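Local coordinates for protein probable sugar kinase (Clostridium perfringens, PDB 3KZH) that probably phosphorylates a carbohydrate or related small molecule, as a member of the pfkB family of the ribokinase clan, at residues L165-A170 against R190-I195; F183-P188 against K221-L226. All coordinates share one frame; numbering follows the deposited sequence.

Contact 1: residues L165-A170 against R190-I195; sequences LDPVSA and RHEAEI. With BGC (beta-D-glucopyranose), chain C.
Ala170 and Glu192 bring the two backbones closest, their CA atoms 4.6 Å apart, where the chain leaving strand 162-166 passes the first turn of helix 190-197. After the strand, Pro167, Val168 and Ser169 form a gamma turn, closed by the bond from Ser169 N to Pro167 O. The turn leads into helix 170-174, where Ser169 is the N-cap and its OG accepts from Lys172 N.

Glu192 and Ala170 carry much of the contact. The CG of Glu192 lies anti to the carbonyl carbon (chi1 -67°) and the chain runs extended beyond it, crossing Pro167 obliquely. OE1 rests 3.3 Å from CB of Pro167. Asp166 OD1, at 2.9 Å, and the farther Glu192 OE2, at 3.3 Å, both approach O1 of the glucopyranose. The sugar O2 donates to the backbone O of Val168 at 2.8 Å. Farther out, Ala170 CB sits 3.6 Å from His191 CD2 and 3.9 Å from Ile195 CG1, and His191 ND1 bonds Glu194 OE2.

Strand end, turn and helix start thus line one side of the pocket holding the covalently attached glucopyranose in this ribokinase-like (pfkB) fold, with Glu192 probably the last residue of the family's NXXE signature.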
loop_
_atom_site.group_PDB
_atom_site.type_symbol
_atom_site.label_atom_id
_atom_site.label_comp_id
_atom_site.label_asym_id
_atom_site.label_seq_id
_atom_site.Cartn_x
_atom_site.Cartn_y
_atom_site.Cartn_z
ATOM N N LEU A 165 17.313 -21.969 12.890
ATOM C CA LEU A 165 15.926 -21.945 13.353
ATOM C C LEU A 165 15.532 -20.834 14.331
ATOM O O LEU A 165 16.192 -20.621 15.346
ATOM C CB LEU A 165 15.536 -23.305 13.976
ATOM C CG LEU A 165 14.123 -23.566 14.546
ATOM C CD1 LEU A 165 13.044 -23.433 13.478
ATOM C CD2 LEU A 165 14.042 -24.927 15.217
ATOM N N ASP A 166 14.407 -20.186 14.018
ATOM C CA ASP A 166 13.779 -19.156 14.845
ATOM C C ASP A 166 12.413 -19.834 15.123
ATOM O O ASP A 166 11.527 -19.794 14.274
ATOM C CB ASP A 166 13.593 -17.849 14.050
ATOM C CG ASP A 166 13.093 -16.678 14.916
ATOM O OD1 ASP A 166 12.370 -16.915 15.905
ATOM O OD2 ASP A 166 13.429 -15.509 14.612
ATOM N N PRO A 167 12.229 -20.467 16.306
ATOM C CA PRO A 167 10.972 -21.153 16.655
ATOM C C PRO A 167 9.647 -20.386 16.717
ATOM O O PRO A 167 8.602 -21.025 16.797
ATOM C CB PRO A 167 11.291 -21.812 18.005
ATOM C CG PRO A 167 12.760 -21.984 17.974
ATOM C CD PRO A 167 13.214 -20.674 17.380
ATOM N N VAL A 168 9.686 -19.049 16.674
ATOM C CA VAL A 168 8.494 -18.161 16.719
ATOM C C VAL A 168 7.643 -18.203 18.022
ATOM O O VAL A 168 7.383 -17.154 18.624
ATOM C CB VAL A 168 7.610 -18.285 15.410
ATOM C CG1 VAL A 168 6.410 -17.337 15.441
ATOM C CG2 VAL A 168 8.458 -17.969 14.185
ATOM N N SER A 169 7.211 -19.398 18.428
ATOM C CA SER A 169 6.412 -19.602 19.641
ATOM C C SER A 169 6.627 -21.012 20.181
ATOM O O SER A 169 7.136 -21.880 19.470
ATOM C CB SER A 169 4.913 -19.383 19.365
ATOM O OG SER A 169 4.332 -20.474 18.665
ATOM N N ALA A 170 6.224 -21.226 21.438
ATOM C CA ALA A 170 6.326 -22.529 22.116
ATOM C C ALA A 170 5.413 -23.583 21.489
ATOM O O ALA A 170 5.769 -24.764 21.410
ATOM C CB ALA A 170 5.992 -22.372 23.569
ATOM N N ARG A 190 13.594 -19.209 26.664
ATOM C CA ARG A 190 13.509 -20.167 27.775
ATOM C C ARG A 190 12.412 -21.227 27.592
ATOM O O ARG A 190 12.731 -22.415 27.501
ATOM C CB ARG A 190 13.354 -19.441 29.113
ATOM C CG ARG A 190 13.493 -20.355 30.331
ATOM C CD ARG A 190 13.211 -19.633 31.636
ATOM N NE ARG A 190 14.228 -18.630 31.942
ATOM C CZ ARG A 190 15.214 -18.787 32.826
ATOM N NH1 ARG A 190 15.340 -19.921 33.513
ATOM N NH2 ARG A 190 16.070 -17.794 33.038
ATOM N N HIS A 191 11.169 -20.777 27.383
ATOM C CA HIS A 191 10.015 -21.664 27.207
ATOM C C HIS A 191 10.059 -22.544 25.954
ATOM O O HIS A 191 9.723 -23.720 26.027
ATOM C CB HIS A 191 8.697 -20.878 27.282
ATOM C CG HIS A 191 7.522 -21.708 27.708
ATOM N ND1 HIS A 191 7.494 -22.402 28.900
ATOM C CD2 HIS A 191 6.351 -21.985 27.088
ATOM C CE1 HIS A 191 6.359 -23.072 28.993
ATOM N NE2 HIS A 191 5.648 -22.838 27.905
ATOM N N GLU A 192 10.524 -21.993 24.832
ATOM C CA GLU A 192 10.634 -22.742 23.570
ATOM C C GLU A 192 11.707 -23.830 23.679
ATOM O O GLU A 192 11.582 -24.888 23.063
ATOM C CB GLU A 192 10.957 -21.813 22.398
ATOM C CG GLU A 192 9.867 -20.824 22.016
ATOM C CD GLU A 192 10.349 -19.694 21.100
ATOM O OE1 GLU A 192 11.494 -19.731 20.599
ATOM O OE2 GLU A 192 9.576 -18.740 20.892
ATOM N N ALA A 193 12.733 -23.572 24.495
ATOM C CA ALA A 193 13.832 -24.516 24.737
ATOM C C ALA A 193 13.381 -25.667 25.634
ATOM O O ALA A 193 13.902 -26.773 25.523
ATOM C CB ALA A 193 15.018 -23.802 25.364
ATOM N N GLU A 194 12.411 -25.391 26.513
ATOM C CA GLU A 194 11.839 -26.391 27.416
ATOM C C GLU A 194 11.014 -27.397 26.623
ATOM O O GLU A 194 11.087 -28.605 26.870
ATOM C CB GLU A 194 10.948 -25.727 28.465
ATOM C CG GLU A 194 11.703 -24.849 29.428
ATOM C CD GLU A 194 10.820 -24.165 30.438
ATOM O OE1 GLU A 194 11.136 -24.257 31.644
ATOM O OE2 GLU A 194 9.823 -23.530 30.030
ATOM N N ILE A 195 10.289 -26.878 25.628
ATOM C CA ILE A 195 9.437 -27.671 24.746
ATOM C C ILE A 195 10.303 -28.581 23.876
ATOM O O ILE A 195 10.037 -29.785 23.778
ATOM C CB ILE A 195 8.550 -26.769 23.819
ATOM C CG1 ILE A 195 7.756 -25.732 24.627
ATOM C CG2 ILE A 195 7.601 -27.614 22.997
ATOM C CD1 ILE A 195 6.805 -26.274 25.685
HETATM C C2 BGC C . 10.449 -15.551 20.081
HETATM C C3 BGC C . 11.009 -14.220 20.670
HETATM C C4 BGC C . 12.480 -14.601 21.128
HETATM C C5 BGC C . 13.369 -15.151 19.933
HETATM C C6 BGC C . 14.742 -15.549 20.295
HETATM C C1 BGC C . 11.327 -15.961 18.902
HETATM O O1 BGC C . 10.870 -17.006 18.410
HETATM O O2 BGC C . 9.272 -15.341 19.659
HETATM O O3 BGC C . 10.256 -13.996 21.684
HETATM O O4 BGC C . 13.022 -13.529 21.668
HETATM O O5 BGC C . 12.729 -16.257 19.341
#

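Contact 2: residues F183-P188 against K221-L226; sequences FHTIKP and KVFISL. With BGC (beta-D-glucopyranose), chain C.
Two neighbouring parallel strands of the central sheet of a ribokinase-like fold meet here, and their carboxyl ends reach a covalently attached glucopyranose. Thr185 pairs with Lys221 and Ile186 with Val222, and the two segments run only 12° apart. Lys221 N donates to His184 O at 2.8 Å, Lys221 O accepts from Ile186 N, and a weak bond joins Phe223 N to Ile186 O. Pro188 has no N-H to offer Phe223 O, yet its own O takes Ser225 N at 2.9 Å, extending the ladder past the regular bridges.

On one face, Thr185 CG2 meets the edge of the Phe223 ring in its plane, 3.8 Å from CD2. Lys187 crosses Phe223 at about a right angle, CG lying 3.8 Å from Phe223 CB; its chain bends at chi2 (-85°), which turns CD, and again at chi3 (-57°), which turns CE, and NZ is covalently joined to C6 of the sugar, at 1.4 Å. Ser225 OG lies 3.1 Å from that same C6. His184 and Lys221 lie side by side, with NZ of Lys221 3.7 Å from CE1 of His184. On the other face, Ile186 CG1 and Val222 CG2 touch more loosely, at 4.4 Å.

Helix 255-268 packs on the Thr185 and Phe223 face, where Tyr267 OH and His184 ND1 share Thr185 OG1. Phe214 of helix 204-217 packs against Ile186 and Val222, while strands 162-166 and 231-234 flank the pair.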
loop_
_atom_site.group_PDB
_atom_site.type_symbol
_atom_site.label_atom_id
_atom_site.label_comp_id
_atom_site.label_asym_id
_atom_site.label_seq_id
_atom_site.Cartn_x
_atom_site.Cartn_y
_atom_site.Cartn_z
ATOM N N PHE A 183 19.394 -29.018 12.159
ATOM C CA PHE A 183 19.777 -27.617 12.168
ATOM C C PHE A 183 21.182 -27.420 12.719
ATOM O O PHE A 183 21.628 -28.157 13.607
ATOM C CB PHE A 183 18.789 -26.795 13.003
ATOM C CG PHE A 183 17.493 -26.506 12.310
ATOM C CD1 PHE A 183 17.377 -25.405 11.450
ATOM C CD2 PHE A 183 16.372 -27.318 12.515
ATOM C CE1 PHE A 183 16.155 -25.107 10.786
ATOM C CE2 PHE A 183 15.146 -27.040 11.868
ATOM C CZ PHE A 183 15.040 -25.928 11.000
ATOM N N HIS A 184 21.883 -26.449 12.140
ATOM C CA HIS A 184 23.232 -26.065 12.548
ATOM C C HIS A 184 23.106 -25.126 13.764
ATOM O O HIS A 184 23.955 -25.117 14.649
ATOM C CB HIS A 184 23.926 -25.363 11.364
ATOM C CG HIS A 184 25.191 -24.629 11.711
ATOM N ND1 HIS A 184 25.199 -23.470 12.464
ATOM C CD2 HIS A 184 26.477 -24.860 11.367
ATOM C CE1 HIS A 184 26.435 -23.026 12.565
ATOM N NE2 HIS A 184 27.231 -23.846 11.908
ATOM N N THR A 185 22.045 -24.332 13.781
ATOM C CA THR A 185 21.816 -23.386 14.858
ATOM C C THR A 185 20.350 -23.295 15.177
ATOM O O THR A 185 19.508 -23.312 14.282
ATOM C CB THR A 185 22.343 -21.952 14.474
ATOM O OG1 THR A 185 23.767 -21.984 14.354
ATOM C CG2 THR A 185 21.961 -20.880 15.516
ATOM N N ILE A 186 20.049 -23.304 16.469
ATOM C CA ILE A 186 18.678 -23.097 16.920
ATOM C C ILE A 186 18.758 -21.862 17.830
ATOM O O ILE A 186 19.780 -21.604 18.461
ATOM C CB ILE A 186 18.034 -24.346 17.631
ATOM C CG1 ILE A 186 18.848 -24.814 18.838
ATOM C CG2 ILE A 186 17.815 -25.477 16.622
ATOM C CD1 ILE A 186 18.032 -25.594 19.827
ATOM N N LYS A 187 17.679 -21.074 17.870
ATOM C CA LYS A 187 17.641 -19.870 18.665
ATOM C C LYS A 187 16.277 -19.766 19.448
ATOM O O LYS A 187 15.378 -18.959 19.081
ATOM C CB LYS A 187 17.890 -18.621 17.810
ATOM C CG LYS A 187 18.565 -17.456 18.607
ATOM C CD LYS A 187 17.613 -16.593 19.355
ATOM C CE LYS A 187 16.550 -15.964 18.483
ATOM N NZ LYS A 187 15.252 -16.019 19.063
ATOM N N PRO A 188 16.119 -20.583 20.499
ATOM C CA PRO A 188 14.862 -20.469 21.225
ATOM C C PRO A 188 14.931 -19.596 22.469
ATOM O O PRO A 188 16.004 -19.147 22.837
ATOM C CB PRO A 188 14.576 -21.932 21.592
ATOM C CG PRO A 188 15.923 -22.464 21.868
ATOM C CD PRO A 188 16.713 -21.913 20.736
ATOM N N LYS A 221 25.385 -25.052 17.052
ATOM C CA LYS A 221 25.393 -23.852 17.898
ATOM C C LYS A 221 24.043 -23.563 18.557
ATOM O O LYS A 221 23.019 -23.502 17.874
ATOM C CB LYS A 221 25.850 -22.621 17.085
ATOM C CG LYS A 221 27.178 -22.770 16.348
ATOM C CD LYS A 221 28.103 -21.606 16.557
ATOM C CE LYS A 221 29.489 -21.903 15.980
ATOM N NZ LYS A 221 29.480 -22.023 14.500
ATOM N N VAL A 222 24.049 -23.380 19.882
ATOM C CA VAL A 222 22.827 -23.099 20.649
ATOM C C VAL A 222 22.803 -21.712 21.299
ATOM O O VAL A 222 23.741 -21.325 21.967
ATOM C CB VAL A 222 22.576 -24.182 21.754
ATOM C CG1 VAL A 222 21.260 -23.909 22.523
ATOM C CG2 VAL A 222 22.527 -25.561 21.145
ATOM N N PHE A 223 21.710 -20.984 21.084
ATOM C CA PHE A 223 21.504 -19.656 21.666
ATOM C C PHE A 223 20.119 -19.637 22.326
ATOM O O PHE A 223 19.111 -19.839 21.653
ATOM C CB PHE A 223 21.582 -18.552 20.598
ATOM C CG PHE A 223 22.913 -18.446 19.918
ATOM C CD1 PHE A 223 23.975 -17.750 20.521
ATOM C CD2 PHE A 223 23.136 -19.104 18.694
ATOM C CE1 PHE A 223 25.256 -17.726 19.918
ATOM C CE2 PHE A 223 24.412 -19.084 18.081
ATOM C CZ PHE A 223 25.477 -18.388 18.705
ATOM N N ILE A 224 20.078 -19.464 23.647
ATOM C CA ILE A 224 18.809 -19.426 24.383
ATOM C C ILE A 224 18.575 -18.029 24.976
ATOM O O ILE A 224 19.324 -17.584 25.850
ATOM C CB ILE A 224 18.718 -20.556 25.506
ATOM C CG1 ILE A 224 18.886 -21.950 24.886
ATOM C CG2 ILE A 224 17.331 -20.553 26.171
ATOM C CD1 ILE A 224 19.231 -23.062 25.865
ATOM N N SER A 225 17.547 -17.340 24.473
ATOM C CA SER A 225 17.176 -15.996 24.946
ATOM C C SER A 225 16.531 -16.145 26.314
ATOM O O SER A 225 15.691 -17.019 26.499
ATOM C CB SER A 225 16.173 -15.323 24.002
ATOM O OG SER A 225 16.684 -15.201 22.702
ATOM N N LEU A 226 16.964 -15.327 27.277
ATOM C CA LEU A 226 16.437 -15.377 28.645
ATOM C C LEU A 226 15.847 -14.033 29.060
ATOM O O LEU A 226 15.958 -13.625 30.224
ATOM C CB LEU A 226 17.556 -15.777 29.616
ATOM C CG LEU A 226 18.394 -17.023 29.330
ATOM C CD1 LEU A 226 19.566 -17.051 30.280
ATOM C CD2 LEU A 226 17.536 -18.282 29.427
HETATM C C2 BGC C . 10.449 -15.551 20.081
HETATM C C3 BGC C . 11.009 -14.220 20.670
HETATM C C4 BGC C . 12.480 -14.601 21.128
HETATM C C5 BGC C . 13.369 -15.151 19.933
HETATM C C6 BGC C . 14.742 -15.549 20.295
HETATM C C1 BGC C . 11.327 -15.961 18.902
HETATM O O1 BGC C . 10.870 -17.006 18.410
HETATM O O2 BGC C . 9.272 -15.341 19.659
HETATM O O3 BGC C . 10.256 -13.996 21.684
HETATM O O4 BGC C . 13.022 -13.529 21.668
HETATM O O5 BGC C . 12.729 -16.257 19.341
#

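Overall arrangement
Contacts 1 and 2 illustrate how consecutive strands and helices of an alpha/beta fold build one pocket: their centres are about 9 Å apart and their segments alternate along the chain. Strand 162-166 of contact 1 neighbours strand 185-186 of contact 2, with probable hydrogen bonds from Leu165 N to Thr185 O (2.9 Å) and from Lys187 N to Leu165 O (3.0 Å). Just beyond, Pro167 CD packs 3.2 Å from Lys187 O. Through Asn189, whose side chain accepts from Glu192 N, the chain passes directly from 183-188 into helix 190-197. The glucopyranose is thus tethered from contact 2, while contact 1 supplies its polar partners.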